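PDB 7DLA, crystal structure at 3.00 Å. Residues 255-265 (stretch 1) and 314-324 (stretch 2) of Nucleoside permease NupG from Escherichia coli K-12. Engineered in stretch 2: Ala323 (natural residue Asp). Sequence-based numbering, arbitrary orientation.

Stretch 1 (255-265) IIMSISQISET
Stretch 2 314-324: SMIVYGCAFAF

Both stretches are helical throughout, and each helix extends past both ends of its stretch. Their N-to-C directions differ by 46° (signed crossing angle -46°), and the axes approach to 7.0 Å, close enough for backbone to meet backbone. The register is set by two CA pairs: Ser260 CA lies 4.6 Å from Met315 CA, and Glu264 CA only 3.5 Å from Gly319 CA.

Along stretch 2, Ser314 makes no contact, but Met315 points toward stretch 1 and fills a hole formed by Ile256, Met257, Ile259 and Ser260. Its unbranched, flexible chain (chi1 m, chi2 p, chi3 -123°) suits this pocket of mixed isoleucine, methionine and serine side chains: Met315 CB lies 3.7 Å from Ile259 CG2, Met315 CG 3.4 Å from Ile256 O, and Met315 CE 3.5 Å from Met257 SD. Ile316 (m, m) starts away, yet its end returns, bringing Ile316 CD1 within 3.9 Å of Ile259 CG2. Its carbonyl accepts the sole hydrogen bond across the stretches, from Ser263 OG to Ile316 O at 3.0 Å; Ser263 points toward stretch 2, and with chi1 t its short side chain can place OG against this carbonyl because the helices lie so close.

Val317 faces away. Tyr318 (chi1 t, chi2 82°) points toward stretch 1, its CD2 3.4 Å from Ser260 CB, where a small serine leaves room for the ring. Glu264 OE1 approaches the ring edge, 4.1 Å from Tyr318 CE2.

At Gly319 the two backbones come closest in register. Gly319 CA lies 3.5 Å from Glu264 N and 3.8 Å from Ser263 C; a CB here would clash with both of those stretch 1 atoms, so glycine permits the close approach. Cys320 and Ala321 lie outside the contact. Phe322 (chi1 t, chi2 -72°) places CD1 3.7 Å from OE2 of the extended Glu264 (t, t). The engineered Ala323 adds a light contact, its CB 4.3 Å from Glu264 O, and Phe324 remains beyond reach.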

# COMPACT_ATOMS: atom_id res chain seq x y z
N ILE A 255 -14.99 -1.10 8.18
CA ILE A 255 -14.79 -1.21 9.63
C ILE A 255 -14.15 -2.54 9.99
O ILE A 255 -13.33 -2.62 10.92
CB ILE A 255 -16.14 -1.00 10.35
CG1 ILE A 255 -16.75 0.30 9.87
CG2 ILE A 255 -15.94 -0.91 11.85
CD1 ILE A 255 -15.81 1.44 10.01
N ILE A 256 -14.48 -3.62 9.28
CA ILE A 256 -13.87 -4.91 9.60
C ILE A 256 -12.46 -5.01 9.00
O ILE A 256 -11.52 -5.45 9.67
CB ILE A 256 -14.78 -6.05 9.13
CG1 ILE A 256 -16.18 -5.84 9.71
CG2 ILE A 256 -14.16 -7.42 9.50
CD1 ILE A 256 -16.21 -5.66 11.23
N MET A 257 -12.31 -4.58 7.74
CA MET A 257 -11.01 -4.48 7.11
C MET A 257 -10.04 -3.64 7.92
O MET A 257 -8.84 -3.88 7.87
CB MET A 257 -11.14 -3.92 5.69
CG MET A 257 -11.96 -4.81 4.73
SD MET A 257 -11.17 -6.38 4.23
CE MET A 257 -9.69 -5.89 3.35
N SER A 258 -10.51 -2.64 8.66
CA SER A 258 -9.56 -1.80 9.40
C SER A 258 -8.67 -2.62 10.33
O SER A 258 -7.47 -2.33 10.48
CB SER A 258 -10.31 -0.74 10.19
OG SER A 258 -11.14 -1.38 11.13
N ILE A 259 -9.24 -3.66 10.95
CA ILE A 259 -8.47 -4.55 11.82
C ILE A 259 -7.22 -5.01 11.11
O ILE A 259 -6.19 -5.26 11.74
CB ILE A 259 -9.35 -5.73 12.28
CG1 ILE A 259 -10.64 -5.18 12.88
CG2 ILE A 259 -8.59 -6.61 13.26
CD1 ILE A 259 -11.54 -6.23 13.42
N SER A 260 -7.26 -5.05 9.77
CA SER A 260 -6.06 -5.34 9.00
C SER A 260 -4.97 -4.30 9.26
O SER A 260 -3.83 -4.65 9.61
CB SER A 260 -6.41 -5.42 7.51
OG SER A 260 -7.34 -6.49 7.27
N GLN A 261 -5.31 -3.00 9.14
CA GLN A 261 -4.31 -1.95 9.36
C GLN A 261 -3.91 -1.86 10.82
O GLN A 261 -2.73 -1.63 11.14
CB GLN A 261 -4.86 -0.61 8.91
CG GLN A 261 -5.81 -0.75 7.78
CD GLN A 261 -5.22 -1.45 6.62
OE1 GLN A 261 -5.77 -2.41 6.11
NE2 GLN A 261 -4.10 -0.93 6.14
N ILE A 262 -4.89 -2.01 11.70
CA ILE A 262 -4.62 -2.10 13.13
C ILE A 262 -3.51 -3.12 13.39
O ILE A 262 -2.47 -2.82 14.00
CB ILE A 262 -5.91 -2.48 13.87
CG1 ILE A 262 -6.98 -1.43 13.65
CG2 ILE A 262 -5.70 -2.46 15.36
CD1 ILE A 262 -8.23 -1.71 14.45
N SER A 263 -3.71 -4.35 12.90
CA SER A 263 -2.77 -5.43 13.21
C SER A 263 -1.43 -5.23 12.52
O SER A 263 -0.39 -5.63 13.05
CB SER A 263 -3.36 -6.78 12.82
OG SER A 263 -2.60 -7.79 13.41
N GLU A 264 -1.44 -4.60 11.34
CA GLU A 264 -0.18 -4.27 10.67
C GLU A 264 0.65 -3.33 11.51
O GLU A 264 1.87 -3.49 11.62
CB GLU A 264 -0.46 -3.62 9.32
CG GLU A 264 0.74 -2.88 8.79
CD GLU A 264 0.47 -2.24 7.46
OE1 GLU A 264 -0.71 -2.30 6.99
OE2 GLU A 264 1.44 -1.74 6.85
N THR A 265 0.03 -2.30 12.10
CA THR A 265 0.78 -1.39 12.96
C THR A 265 1.37 -2.13 14.16
O THR A 265 2.58 -2.04 14.44
CB THR A 265 -0.11 -0.21 13.42
OG1 THR A 265 -0.57 0.55 12.30
CG2 THR A 265 0.66 0.70 14.37
N SER A 314 -8.48 -13.78 10.06
CA SER A 314 -7.75 -13.37 8.86
C SER A 314 -7.21 -11.96 9.00
O SER A 314 -6.03 -11.71 8.70
CB SER A 314 -8.63 -13.47 7.62
OG SER A 314 -7.90 -13.03 6.49
N MET A 315 -8.06 -11.01 9.36
CA MET A 315 -7.56 -9.65 9.63
C MET A 315 -6.29 -9.62 10.45
O MET A 315 -5.29 -9.02 10.05
CB MET A 315 -8.64 -8.80 10.30
CG MET A 315 -9.67 -8.30 9.40
SD MET A 315 -10.52 -9.40 8.30
CE MET A 315 -10.13 -8.55 6.77
N ILE A 316 -6.33 -10.26 11.63
CA ILE A 316 -5.15 -10.29 12.51
C ILE A 316 -3.94 -10.85 11.75
O ILE A 316 -2.84 -10.27 11.78
CB ILE A 316 -5.44 -11.14 13.76
CG1 ILE A 316 -6.59 -10.54 14.59
CG2 ILE A 316 -4.15 -11.27 14.58
CD1 ILE A 316 -6.30 -9.19 15.05
N VAL A 317 -4.13 -11.98 11.07
CA VAL A 317 -3.03 -12.61 10.35
C VAL A 317 -2.47 -11.68 9.29
O VAL A 317 -1.27 -11.75 8.95
CB VAL A 317 -3.46 -13.96 9.74
CG1 VAL A 317 -2.24 -14.76 9.40
CG2 VAL A 317 -4.19 -14.77 10.76
N TYR A 318 -3.30 -10.80 8.76
CA TYR A 318 -2.86 -9.92 7.69
C TYR A 318 -1.67 -9.06 8.12
O TYR A 318 -0.81 -8.73 7.30
CB TYR A 318 -4.01 -9.01 7.24
CG TYR A 318 -3.58 -7.89 6.34
CD1 TYR A 318 -3.40 -8.10 4.98
CD2 TYR A 318 -3.30 -6.65 6.84
CE1 TYR A 318 -3.00 -7.07 4.15
CE2 TYR A 318 -2.89 -5.62 6.04
CZ TYR A 318 -2.75 -5.83 4.70
OH TYR A 318 -2.34 -4.77 3.92
N GLY A 319 -1.62 -8.67 9.39
CA GLY A 319 -0.65 -7.67 9.78
C GLY A 319 0.76 -8.21 9.76
O GLY A 319 1.67 -7.62 9.17
N CYS A 320 0.96 -9.34 10.43
CA CYS A 320 2.19 -10.09 10.25
C CYS A 320 2.46 -10.34 8.76
O CYS A 320 3.50 -9.92 8.24
CB CYS A 320 2.09 -11.39 11.03
SG CYS A 320 3.09 -12.66 10.39
N ALA A 321 1.51 -10.96 8.06
CA ALA A 321 1.72 -11.28 6.64
C ALA A 321 2.28 -10.10 5.84
O ALA A 321 3.20 -10.28 5.04
CB ALA A 321 0.41 -11.76 6.02
N PHE A 322 1.74 -8.90 6.04
CA PHE A 322 2.11 -7.73 5.24
C PHE A 322 3.37 -7.03 5.74
O PHE A 322 4.19 -6.58 4.93
CB PHE A 322 0.92 -6.74 5.16
CG PHE A 322 1.13 -5.57 4.21
CD1 PHE A 322 2.00 -4.53 4.52
CD2 PHE A 322 0.53 -5.56 2.97
CE1 PHE A 322 2.22 -3.47 3.62
CE2 PHE A 322 0.75 -4.51 2.07
CZ PHE A 322 1.60 -3.46 2.40
N ALA A 323 3.56 -6.94 7.06
CA ALA A 323 4.72 -6.22 7.56
C ALA A 323 5.99 -7.07 7.48
O ALA A 323 7.06 -6.57 7.06
CB ALA A 323 4.46 -5.77 9.00
N PHE A 324 5.89 -8.34 7.86
CA PHE A 324 7.08 -9.14 8.09
C PHE A 324 7.90 -9.27 6.82
O PHE A 324 9.11 -9.06 6.84
CB PHE A 324 6.70 -10.51 8.65
CG PHE A 324 6.33 -10.49 10.09
CD1 PHE A 324 5.78 -9.35 10.66
CD2 PHE A 324 6.63 -11.57 10.91
CE1 PHE A 324 5.48 -9.29 12.02
CE2 PHE A 324 6.32 -11.52 12.27
CZ PHE A 324 5.74 -10.38 12.82